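Local coordinates for protein 4-hydroxy-tetrahydrodipicolinate synthase (Aquifex aeolicus, PDB 2EHH) that probably catalyses the condensation of pyruvate with aspartate semialdehyde through a Schiff-base intermediate, a step in lysine biosynthesis by the diaminopimelate pathway, at residues A[141-151]-A[169-177]; A[27-38]-A[62-73]. All coordinates share one frame; numbering follows the deposited sequence.

Contact 1: A[141-151]-A[169-177]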
loop_
_atom_site.group_PDB
_atom_site.type_symbol
_atom_site.label_atom_id
_atom_site.label_comp_id
_atom_site.label_asym_id
_atom_site.label_seq_id
_atom_site.Cartn_x
_atom_site.Cartn_y
_atom_site.Cartn_z
ATOM N N GLU A 141 9.804 5.611 7.811
ATOM C CA GLU A 141 10.442 4.534 8.564
ATOM C C GLU A 141 11.951 4.700 8.624
ATOM O O GLU A 141 12.591 5.062 7.635
ATOM C CB GLU A 141 10.100 3.170 7.954
ATOM C CG GLU A 141 10.879 1.995 8.555
ATOM C CD GLU A 141 10.249 0.649 8.244
ATOM O OE1 GLU A 141 9.639 0.043 9.155
ATOM O OE2 GLU A 141 10.351 0.199 7.083
ATOM N N ILE A 142 12.516 4.454 9.800
ATOM C CA ILE A 142 13.955 4.553 9.968
ATOM C C ILE A 142 14.522 3.222 9.468
ATOM O O ILE A 142 14.143 2.153 9.950
ATOM C CB ILE A 142 14.317 4.802 11.448
ATOM C CG1 ILE A 142 15.824 5.036 11.585
ATOM C CG2 ILE A 142 13.833 3.648 12.311
ATOM C CD1 ILE A 142 16.237 5.584 12.958
ATOM N N SER A 143 15.404 3.288 8.478
ATOM C CA SER A 143 15.984 2.076 7.897
ATOM C C SER A 143 16.903 1.358 8.872
ATOM O O SER A 143 17.404 1.952 9.828
ATOM C CB SER A 143 16.780 2.414 6.640
ATOM O OG SER A 143 18.020 3.002 6.992
ATOM N N VAL A 144 17.133 0.077 8.625
ATOM C CA VAL A 144 18.016 -0.683 9.494
ATOM C C VAL A 144 19.435 -0.125 9.339
ATOM O O VAL A 144 20.208 -0.096 10.298
ATOM C CB VAL A 144 17.968 -2.189 9.150
ATOM C CG1 VAL A 144 18.910 -2.968 10.064
ATOM C CG2 VAL A 144 16.532 -2.703 9.322
ATOM N N ASP A 145 19.772 0.329 8.134
ATOM C CA ASP A 145 21.088 0.924 7.897
ATOM C C ASP A 145 21.279 2.089 8.868
ATOM O O ASP A 145 22.310 2.202 9.523
ATOM C CB ASP A 145 21.207 1.467 6.465
ATOM C CG ASP A 145 21.539 0.390 5.443
ATOM O OD1 ASP A 145 21.847 -0.748 5.843
ATOM O OD2 ASP A 145 21.502 0.695 4.231
ATOM N N THR A 146 20.275 2.956 8.957
ATOM C CA THR A 146 20.345 4.115 9.840
ATOM C C THR A 146 20.423 3.677 11.301
ATOM O O THR A 146 21.225 4.208 12.067
ATOM C CB THR A 146 19.126 5.041 9.639
ATOM O OG1 THR A 146 19.118 5.521 8.292
ATOM C CG2 THR A 146 19.183 6.236 10.593
ATOM N N MET A 147 19.598 2.704 11.682
ATOM C CA MET A 147 19.605 2.201 13.051
ATOM C C MET A 147 20.980 1.637 13.386
ATOM O O MET A 147 21.502 1.853 14.476
ATOM C CB MET A 147 18.555 1.105 13.229
ATOM C CG MET A 147 17.119 1.590 13.096
ATOM S SD MET A 147 15.929 0.243 13.185
ATOM C CE MET A 147 16.023 -0.172 14.915
ATOM N N PHE A 148 21.555 0.904 12.441
ATOM C CA PHE A 148 22.872 0.307 12.628
ATOM C C PHE A 148 23.921 1.388 12.891
ATOM O O PHE A 148 24.728 1.283 13.819
ATOM C CB PHE A 148 23.255 -0.484 11.380
ATOM C CG PHE A 148 24.631 -1.072 11.434
ATOM C CD1 PHE A 148 24.907 -2.153 12.262
ATOM C CD2 PHE A 148 25.654 -0.539 10.656
ATOM C CE1 PHE A 148 26.189 -2.701 12.315
ATOM C CE2 PHE A 148 26.937 -1.076 10.701
ATOM C CZ PHE A 148 27.205 -2.160 11.533
ATOM N N LYS A 149 23.905 2.421 12.058
ATOM C CA LYS A 149 24.841 3.528 12.181
ATOM C C LYS A 149 24.657 4.221 13.528
ATOM O O LYS A 149 25.629 4.594 14.183
ATOM C CB LYS A 149 24.615 4.524 11.039
ATOM C CG LYS A 149 25.611 5.680 10.983
ATOM C CD LYS A 149 25.309 6.592 9.799
ATOM C CE LYS A 149 26.217 7.815 9.770
ATOM N NZ LYS A 149 27.640 7.479 9.502
ATOM N N LEU A 150 23.404 4.381 13.943
ATOM C CA LEU A 150 23.096 5.031 15.214
ATOM C C LEU A 150 23.535 4.234 16.435
ATOM O O LEU A 150 24.147 4.781 17.357
ATOM C CB LEU A 150 21.597 5.300 15.310
ATOM C CG LEU A 150 21.094 6.536 14.565
ATOM C CD1 LEU A 150 19.566 6.535 14.505
ATOM C CD2 LEU A 150 21.606 7.785 15.287
ATOM N N ALA A 151 23.213 2.946 16.448
ATOM C CA ALA A 151 23.567 2.088 17.572
ATOM C C ALA A 151 25.078 1.900 17.668
ATOM O O ALA A 151 25.620 1.680 18.754
ATOM C CB ALA A 151 22.872 0.735 17.439
ATOM N N ARG A 169 11.931 -7.427 9.021
ATOM C CA ARG A 169 12.651 -6.266 9.527
ATOM C C ARG A 169 13.221 -6.625 10.899
ATOM O O ARG A 169 14.348 -6.262 11.228
ATOM C CB ARG A 169 11.711 -5.062 9.638
ATOM C CG ARG A 169 12.343 -3.835 10.286
ATOM C CD ARG A 169 11.327 -2.708 10.401
ATOM N NE ARG A 169 11.786 -1.654 11.299
ATOM C CZ ARG A 169 12.618 -0.677 10.956
ATOM N NH1 ARG A 169 13.095 -0.603 9.717
ATOM N NH2 ARG A 169 12.977 0.230 11.862
ATOM N N ILE A 170 12.442 -7.347 11.695
ATOM C CA ILE A 170 12.906 -7.757 13.014
ATOM C C ILE A 170 14.146 -8.651 12.842
ATOM O O ILE A 170 15.148 -8.488 13.546
ATOM C CB ILE A 170 11.803 -8.534 13.782
ATOM C CG1 ILE A 170 10.538 -7.671 13.900
ATOM C CG2 ILE A 170 12.306 -8.940 15.159
ATOM C CD1 ILE A 170 10.764 -6.291 14.524
ATOM N N SER A 171 14.081 -9.591 11.905
ATOM C CA SER A 171 15.217 -10.477 11.655
ATOM C C SER A 171 16.449 -9.659 11.309
ATOM O O SER A 171 17.546 -9.908 11.824
ATOM C CB SER A 171 14.924 -11.435 10.491
ATOM O OG SER A 171 14.040 -12.464 10.884
ATOM N N GLU A 172 16.262 -8.681 10.432
ATOM C CA GLU A 172 17.357 -7.832 9.994
ATOM C C GLU A 172 17.982 -7.067 11.157
ATOM O O GLU A 172 19.203 -7.007 11.275
ATOM C CB GLU A 172 16.864 -6.859 8.926
ATOM C CG GLU A 172 17.960 -6.328 8.025
ATOM C CD GLU A 172 18.554 -7.397 7.114
ATOM O OE1 GLU A 172 17.796 -8.013 6.329
ATOM O OE2 GLU A 172 19.783 -7.618 7.178
ATOM N N ILE A 173 17.149 -6.484 12.014
ATOM C CA ILE A 173 17.654 -5.736 13.164
ATOM C C ILE A 173 18.408 -6.653 14.126
ATOM O O ILE A 173 19.535 -6.359 14.521
ATOM C CB ILE A 173 16.503 -5.047 13.934
ATOM C CG1 ILE A 173 15.790 -4.047 13.016
ATOM C CG2 ILE A 173 17.050 -4.333 15.155
ATOM C CD1 ILE A 173 14.488 -3.511 13.578
ATOM N N VAL A 174 17.788 -7.767 14.504
ATOM C CA VAL A 174 18.430 -8.711 15.417
ATOM C C VAL A 174 19.780 -9.185 14.868
ATOM O O VAL A 174 20.782 -9.211 15.583
ATOM C CB VAL A 174 17.531 -9.939 15.669
ATOM C CG1 VAL A 174 18.307 -11.013 16.437
ATOM C CG2 VAL A 174 16.294 -9.515 16.459
ATOM N N LYS A 175 19.801 -9.537 13.589
ATOM C CA LYS A 175 21.019 -10.022 12.955
ATOM C C LYS A 175 22.111 -8.968 12.810
ATOM O O LYS A 175 23.267 -9.217 13.142
ATOM C CB LYS A 175 20.697 -10.610 11.576
ATOM C CG LYS A 175 21.917 -11.144 10.832
ATOM C CD LYS A 175 21.531 -11.754 9.496
ATOM C CE LYS A 175 22.753 -12.261 8.748
ATOM N NZ LYS A 175 23.488 -13.294 9.524
ATOM N N ARG A 176 21.747 -7.789 12.322
ATOM C CA ARG A 176 22.729 -6.733 12.113
ATOM C C ARG A 176 23.181 -5.929 13.330
ATOM O O ARG A 176 24.373 -5.656 13.465
ATOM C CB ARG A 176 22.233 -5.767 11.033
ATOM C CG ARG A 176 22.062 -6.403 9.667
ATOM C CD ARG A 176 21.631 -5.368 8.655
ATOM N NE ARG A 176 22.639 -4.322 8.518
ATOM C CZ ARG A 176 22.464 -3.206 7.820
ATOM N NH1 ARG A 176 23.440 -2.310 7.752
ATOM N NH2 ARG A 176 21.310 -2.988 7.194
ATOM N N LEU A 177 22.260 -5.543 14.211
ATOM C CA LEU A 177 22.651 -4.736 15.373
ATOM C C LEU A 177 23.288 -5.525 16.503
ATOM O O LEU A 177 23.924 -4.958 17.388
ATOM C CB LEU A 177 21.467 -3.920 15.906
ATOM C CG LEU A 177 21.275 -2.585 15.171
ATOM C CD1 LEU A 177 20.970 -2.855 13.698
ATOM C CD2 LEU A 177 20.157 -1.775 15.819
#
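Val144 and Leu177 interlock two neighbouring outer helices of the TIM barrel, 144-153 and 167-177; the axes of segments 144-151 and 169-177 come within 10.1 Å, at 30°. The packing is knobs-into-holes: Val144 sits among Arg169, Glu172, Ile173 and Arg176, while Leu177 enters the hole made by Val144, Met147, Phe148 and Ala151. Within this tight part Val144 CG2 lies 4.0 Å from Ile173 CG1, and Leu177 CD2 rests 4.0 Å from Ala151 CB.

At the buried N-terminal end Arg169, its chain extended from CG to NE, spans to segment 141-151 with its guanidinium group. NH1 and NH2 both donate in plane to Ile142 O, at 3.0 Å each, forking on the carbonyl that leads into the helix. The Glu141 carboxylate stacks over one face, its plane only 8° from that of the guanidinium, and since no N-H points at OE1, the pairing rests on charge alone; OE1 takes its hydrogen bond from Asn133, and NE of Arg169 pairs with Glu162. The Met147 side chain crosses Arg169 at about a right angle, with SD 3.2 Å from Arg169 NH2. A methionine in place of Arg169 would probably leave Ile142 O without its two donors and the Glu141 and Glu162 carboxylates without their shared positive partner.

On the solvent side this interlocking gives way to the exposed Phe148 ring, with Leu177 CD1 at its edge, and a surface salt bridge from Arg176, bent at its third torsion, to Asp145. A single oxygen takes both bonds: Asp145 OD1 receives Arg176 NH2 at 2.7 Å and NH1 at 2.9 Å, from opposite faces of the carboxylate, whose plane stands 79° from the guanidinium.

Contact 2: A[27-38]-A[62-73]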
loop_
_atom_site.group_PDB
_atom_site.type_symbol
_atom_site.label_atom_id
_atom_site.label_comp_id
_atom_site.label_asym_id
_atom_site.label_seq_id
_atom_site.Cartn_x
_atom_site.Cartn_y
_atom_site.Cartn_z
ATOM N N ILE A 27 0.051 3.483 38.654
ATOM C CA ILE A 27 1.429 3.086 38.899
ATOM C C ILE A 27 1.499 1.953 39.924
ATOM O O ILE A 27 2.221 0.979 39.727
ATOM C CB ILE A 27 2.270 4.289 39.371
ATOM C CG1 ILE A 27 2.395 5.293 38.219
ATOM C CG2 ILE A 27 3.649 3.828 39.827
ATOM C CD1 ILE A 27 3.207 6.533 38.543
ATOM N N GLU A 28 0.745 2.080 41.010
ATOM C CA GLU A 28 0.724 1.048 42.046
ATOM C C GLU A 28 0.158 -0.241 41.458
ATOM O O GLU A 28 0.610 -1.341 41.778
ATOM C CB GLU A 28 -0.141 1.508 43.224
ATOM C CG GLU A 28 0.355 2.790 43.871
ATOM C CD GLU A 28 1.720 2.628 44.518
ATOM O OE1 GLU A 28 2.435 3.641 44.649
ATOM O OE2 GLU A 28 2.074 1.492 44.902
ATOM N N PHE A 29 -0.844 -0.093 40.597
ATOM C CA PHE A 29 -1.477 -1.230 39.938
ATOM C C PHE A 29 -0.410 -2.080 39.249
ATOM O O PHE A 29 -0.391 -3.307 39.380
ATOM C CB PHE A 29 -2.494 -0.718 38.911
ATOM C CG PHE A 29 -3.157 -1.798 38.096
ATOM C CD1 PHE A 29 -3.944 -2.773 38.702
ATOM C CD2 PHE A 29 -3.029 -1.810 36.709
ATOM C CE1 PHE A 29 -4.598 -3.740 37.937
ATOM C CE2 PHE A 29 -3.679 -2.770 35.935
ATOM C CZ PHE A 29 -4.465 -3.737 36.549
ATOM N N HIS A 30 0.491 -1.428 38.523
ATOM C CA HIS A 30 1.532 -2.163 37.819
ATOM C C HIS A 30 2.641 -2.682 38.713
ATOM O O HIS A 30 3.231 -3.722 38.429
ATOM C CB HIS A 30 2.098 -1.319 36.678
ATOM C CG HIS A 30 1.172 -1.242 35.507
ATOM N ND1 HIS A 30 0.314 -0.183 35.306
ATOM C CD2 HIS A 30 0.873 -2.156 34.555
ATOM C CE1 HIS A 30 -0.478 -0.451 34.282
ATOM N NE2 HIS A 30 -0.161 -1.642 33.810
ATOM N N VAL A 31 2.923 -1.971 39.799
ATOM C CA VAL A 31 3.956 -2.429 40.717
ATOM C C VAL A 31 3.533 -3.771 41.320
ATOM O O VAL A 31 4.324 -4.706 41.386
ATOM C CB VAL A 31 4.198 -1.413 41.866
ATOM C CG1 VAL A 31 5.080 -2.043 42.943
ATOM C CG2 VAL A 31 4.870 -0.164 41.320
ATOM N N ASP A 32 2.282 -3.884 41.750
ATOM C CA ASP A 32 1.864 -5.143 42.348
ATOM C C ASP A 32 1.307 -6.184 41.384
ATOM O O ASP A 32 0.778 -7.203 41.813
ATOM C CB ASP A 32 0.886 -4.887 43.503
ATOM C CG ASP A 32 -0.319 -4.077 43.088
ATOM O OD1 ASP A 32 -0.938 -3.446 43.977
ATOM O OD2 ASP A 32 -0.652 -4.077 41.885
ATOM N N ASN A 33 1.439 -5.943 40.083
ATOM C CA ASN A 33 0.961 -6.913 39.107
ATOM C C ASN A 33 2.064 -7.468 38.211
ATOM O O ASN A 33 1.788 -8.056 37.166
ATOM C CB ASN A 33 -0.171 -6.326 38.264
ATOM C CG ASN A 33 -1.520 -6.470 38.936
ATOM O OD1 ASN A 33 -1.976 -7.585 39.202
ATOM N ND2 ASN A 33 -2.163 -5.346 39.226
ATOM N N GLY A 34 3.314 -7.268 38.621
ATOM C CA GLY A 34 4.439 -7.803 37.871
ATOM C C GLY A 34 4.989 -7.063 36.666
ATOM O O GLY A 34 5.936 -7.544 36.045
ATOM N N THR A 35 4.428 -5.911 36.320
ATOM C CA THR A 35 4.924 -5.170 35.164
ATOM C C THR A 35 6.375 -4.739 35.401
ATOM O O THR A 35 6.725 -4.268 36.483
ATOM C CB THR A 35 4.032 -3.946 34.878
ATOM O OG1 THR A 35 2.671 -4.380 34.748
ATOM C CG2 THR A 35 4.450 -3.263 33.580
ATOM N N ASP A 36 7.220 -4.911 34.389
ATOM C CA ASP A 36 8.633 -4.572 34.511
ATOM C C ASP A 36 8.937 -3.084 34.402
ATOM O O ASP A 36 9.847 -2.577 35.063
ATOM C CB ASP A 36 9.441 -5.342 33.466
ATOM C CG ASP A 36 9.362 -6.840 33.665
ATOM O OD1 ASP A 36 9.814 -7.320 34.726
ATOM O OD2 ASP A 36 8.844 -7.541 32.769
ATOM N N ALA A 37 8.177 -2.376 33.574
ATOM C CA ALA A 37 8.408 -0.952 33.406
ATOM C C ALA A 37 7.176 -0.234 32.895
ATOM O O ALA A 37 6.293 -0.837 32.286
ATOM C CB ALA A 37 9.570 -0.729 32.447
ATOM N N ILE A 38 7.129 1.067 33.144
ATOM C CA ILE A 38 6.015 1.877 32.697
ATOM C C ILE A 38 6.525 2.954 31.760
ATOM O O ILE A 38 7.525 3.619 32.042
ATOM C CB ILE A 38 5.288 2.560 33.879
ATOM C CG1 ILE A 38 4.705 1.502 34.816
ATOM C CG2 ILE A 38 4.171 3.456 33.359
ATOM C CD1 ILE A 38 3.994 2.081 36.016
ATOM N N ALA A 62 5.775 10.417 37.798
ATOM C CA ALA A 62 5.903 8.968 37.679
ATOM C C ALA A 62 7.186 8.469 38.330
ATOM O O ALA A 62 7.182 7.449 39.013
ATOM C CB ALA A 62 5.869 8.554 36.208
ATOM N N VAL A 63 8.285 9.184 38.109
ATOM C CA VAL A 63 9.561 8.790 38.689
ATOM C C VAL A 63 9.465 8.799 40.211
ATOM O O VAL A 63 9.899 7.854 40.874
ATOM C CB VAL A 63 10.701 9.732 38.226
ATOM C CG1 VAL A 63 11.980 9.447 39.013
ATOM C CG2 VAL A 63 10.954 9.539 36.737
ATOM N N LYS A 64 8.881 9.860 40.764
ATOM C CA LYS A 64 8.727 9.975 42.212
ATOM C C LYS A 64 7.834 8.884 42.791
ATOM O O LYS A 64 8.159 8.293 43.817
ATOM C CB LYS A 64 8.144 11.343 42.587
ATOM C CG LYS A 64 9.110 12.508 42.461
ATOM C CD LYS A 64 8.424 13.814 42.844
ATOM C CE LYS A 64 9.414 14.970 42.938
ATOM N NZ LYS A 64 10.151 15.201 41.666
ATOM N N ARG A 65 6.706 8.615 42.142
ATOM C CA ARG A 65 5.795 7.597 42.645
ATOM C C ARG A 65 6.360 6.191 42.517
ATOM O O ARG A 65 6.369 5.436 43.491
ATOM C CB ARG A 65 4.441 7.672 41.935
ATOM C CG ARG A 65 3.703 8.993 42.113
ATOM C CD ARG A 65 3.799 9.538 43.540
ATOM N NE ARG A 65 3.350 8.595 44.563
ATOM C CZ ARG A 65 2.087 8.220 44.746
ATOM N NH1 ARG A 65 1.121 8.701 43.971
ATOM N NH2 ARG A 65 1.790 7.369 45.721
ATOM N N ALA A 66 6.826 5.830 41.323
ATOM C CA ALA A 66 7.384 4.499 41.119
ATOM C C ALA A 66 8.546 4.310 42.094
ATOM O O ALA A 66 8.657 3.275 42.748
ATOM C CB ALA A 66 7.868 4.339 39.683
ATOM N N ALA A 67 9.405 5.323 42.171
ATOM C CA ALA A 67 10.560 5.315 43.062
ATOM C C ALA A 67 11.394 4.033 43.004
ATOM O O ALA A 67 11.585 3.362 44.019
ATOM C CB ALA A 67 10.101 5.575 44.499
ATOM N N GLY A 68 11.876 3.696 41.811
ATOM C CA GLY A 68 12.716 2.522 41.639
ATOM C C GLY A 68 12.095 1.147 41.768
ATOM O O GLY A 68 12.767 0.151 41.502
ATOM N N ARG A 69 10.834 1.065 42.176
ATOM C CA ARG A 69 10.185 -0.235 42.312
ATOM C C ARG A 69 9.942 -0.865 40.939
ATOM O O ARG A 69 9.852 -2.088 40.806
ATOM C CB ARG A 69 8.869 -0.093 43.068
ATOM C CG ARG A 69 9.043 0.266 44.539
ATOM C CD ARG A 69 7.690 0.491 45.181
ATOM N NE ARG A 69 7.032 1.663 44.612
ATOM C CZ ARG A 69 5.736 1.928 44.731
ATOM N NH1 ARG A 69 4.947 1.100 45.397
ATOM N NH2 ARG A 69 5.231 3.029 44.186
ATOM N N ILE A 70 9.832 -0.015 39.926
ATOM C CA ILE A 70 9.638 -0.450 38.548
ATOM C C ILE A 70 10.296 0.615 37.682
ATOM O O ILE A 70 10.364 1.781 38.074
ATOM C CB ILE A 70 8.148 -0.545 38.178
ATOM C CG1 ILE A 70 7.458 0.784 38.479
ATOM C CG2 ILE A 70 7.495 -1.697 38.932
ATOM C CD1 ILE A 70 5.979 0.776 38.199
ATOM N N LYS A 71 10.793 0.222 36.518
ATOM C CA LYS A 71 11.443 1.184 35.640
ATOM C C LYS A 71 10.436 2.185 35.078
ATOM O O LYS A 71 9.254 1.876 34.902
ATOM C CB LYS A 71 12.146 0.465 34.489
ATOM C CG LYS A 71 13.256 -0.487 34.910
ATOM C CD LYS A 71 14.418 0.252 35.548
ATOM C CE LYS A 71 15.631 -0.660 35.701
ATOM N NZ LYS A 71 16.124 -1.166 34.381
ATOM N N VAL A 72 10.916 3.392 34.813
ATOM C CA VAL A 72 10.083 4.437 34.253
ATOM C C VAL A 72 10.753 4.932 32.988
ATOM O O VAL A 72 11.891 5.404 33.021
ATOM C CB VAL A 72 9.903 5.629 35.222
ATOM C CG1 VAL A 72 9.095 6.731 34.540
ATOM C CG2 VAL A 72 9.196 5.171 36.493
ATOM N N ILE A 73 10.047 4.786 31.871
ATOM C CA ILE A 73 10.534 5.232 30.573
ATOM C C ILE A 73 9.670 6.425 30.172
ATOM O O ILE A 73 8.442 6.377 30.263
ATOM C CB ILE A 73 10.387 4.121 29.503
ATOM C CG1 ILE A 73 11.130 2.857 29.957
ATOM C CG2 ILE A 73 10.952 4.599 28.175
ATOM C CD1 ILE A 73 10.914 1.645 29.054
#
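The parallel pairing of strands 37-40 and 71-75 closes a beta-alpha-beta unit of the TIM barrel whose helix is 52-66; the end of the preceding helix 20-31 packs against it. Lys71 N donates to Asp36 O, Ile38 N to Lys71 O at 2.9 Å, and Ile73 N to Ile38 O at 2.8 Å, the last bond almost straight at 178°.

Ile70 packs between strand and helix. With CG1 between the backbone N and the carbonyl carbon (chi1 54°), its CD1 reaches Val31 CG2 at 3.4 Å and Ile38 CD1 at 3.2 Å, both tight for carbon pairs, while CG2 lies against Thr35 O. Between the helices, Ile27 CD1 packs on Ala62 CA at 3.7 Å, beside Arg65 CB.

Toward the solvent, Arg69 forms a salt bridge with Glu28, end-on, one nitrogen to each oxygen: NH2 to OE1 at 2.9 Å, from above the carboxylate plane, and NH1 to OE2 at 2.9 Å, on the syn side. Val31 CG2 lies over the centre of one guanidinium face. NE also donates to Ala66 O, and NH2 to Arg65 O. Held by four bonds, the Arg69 guanidinium probably has little freedom to turn, and its charge probably offsets both Glu28 and the carbonyl-rich end of helix 52-66.

Overall arrangement
Both contacts belong to the same eight-stranded TIM barrel, their centres 29 Å apart and their nearest atoms about 15 Å apart, without touching. They come in series along the chain: contact 2 is complete before contact 1 begins. Contact 2 joins the second and third barrel strands and the helices before them, whereas contact 1 joins helices 144-153 and 167-177, which flank strand 157-162 in sequence. Each approaches the predicted catalytic centre, contact 2 from a barrel strand and contact 1 from an outer helix: the Ile73 and Met147 side chains each lie about 9 Å from that of Lys161, the probable Schiff-base lysine. Contact 1 also borders a second subunit, whereas no other chain of the tetramer touches contact 2.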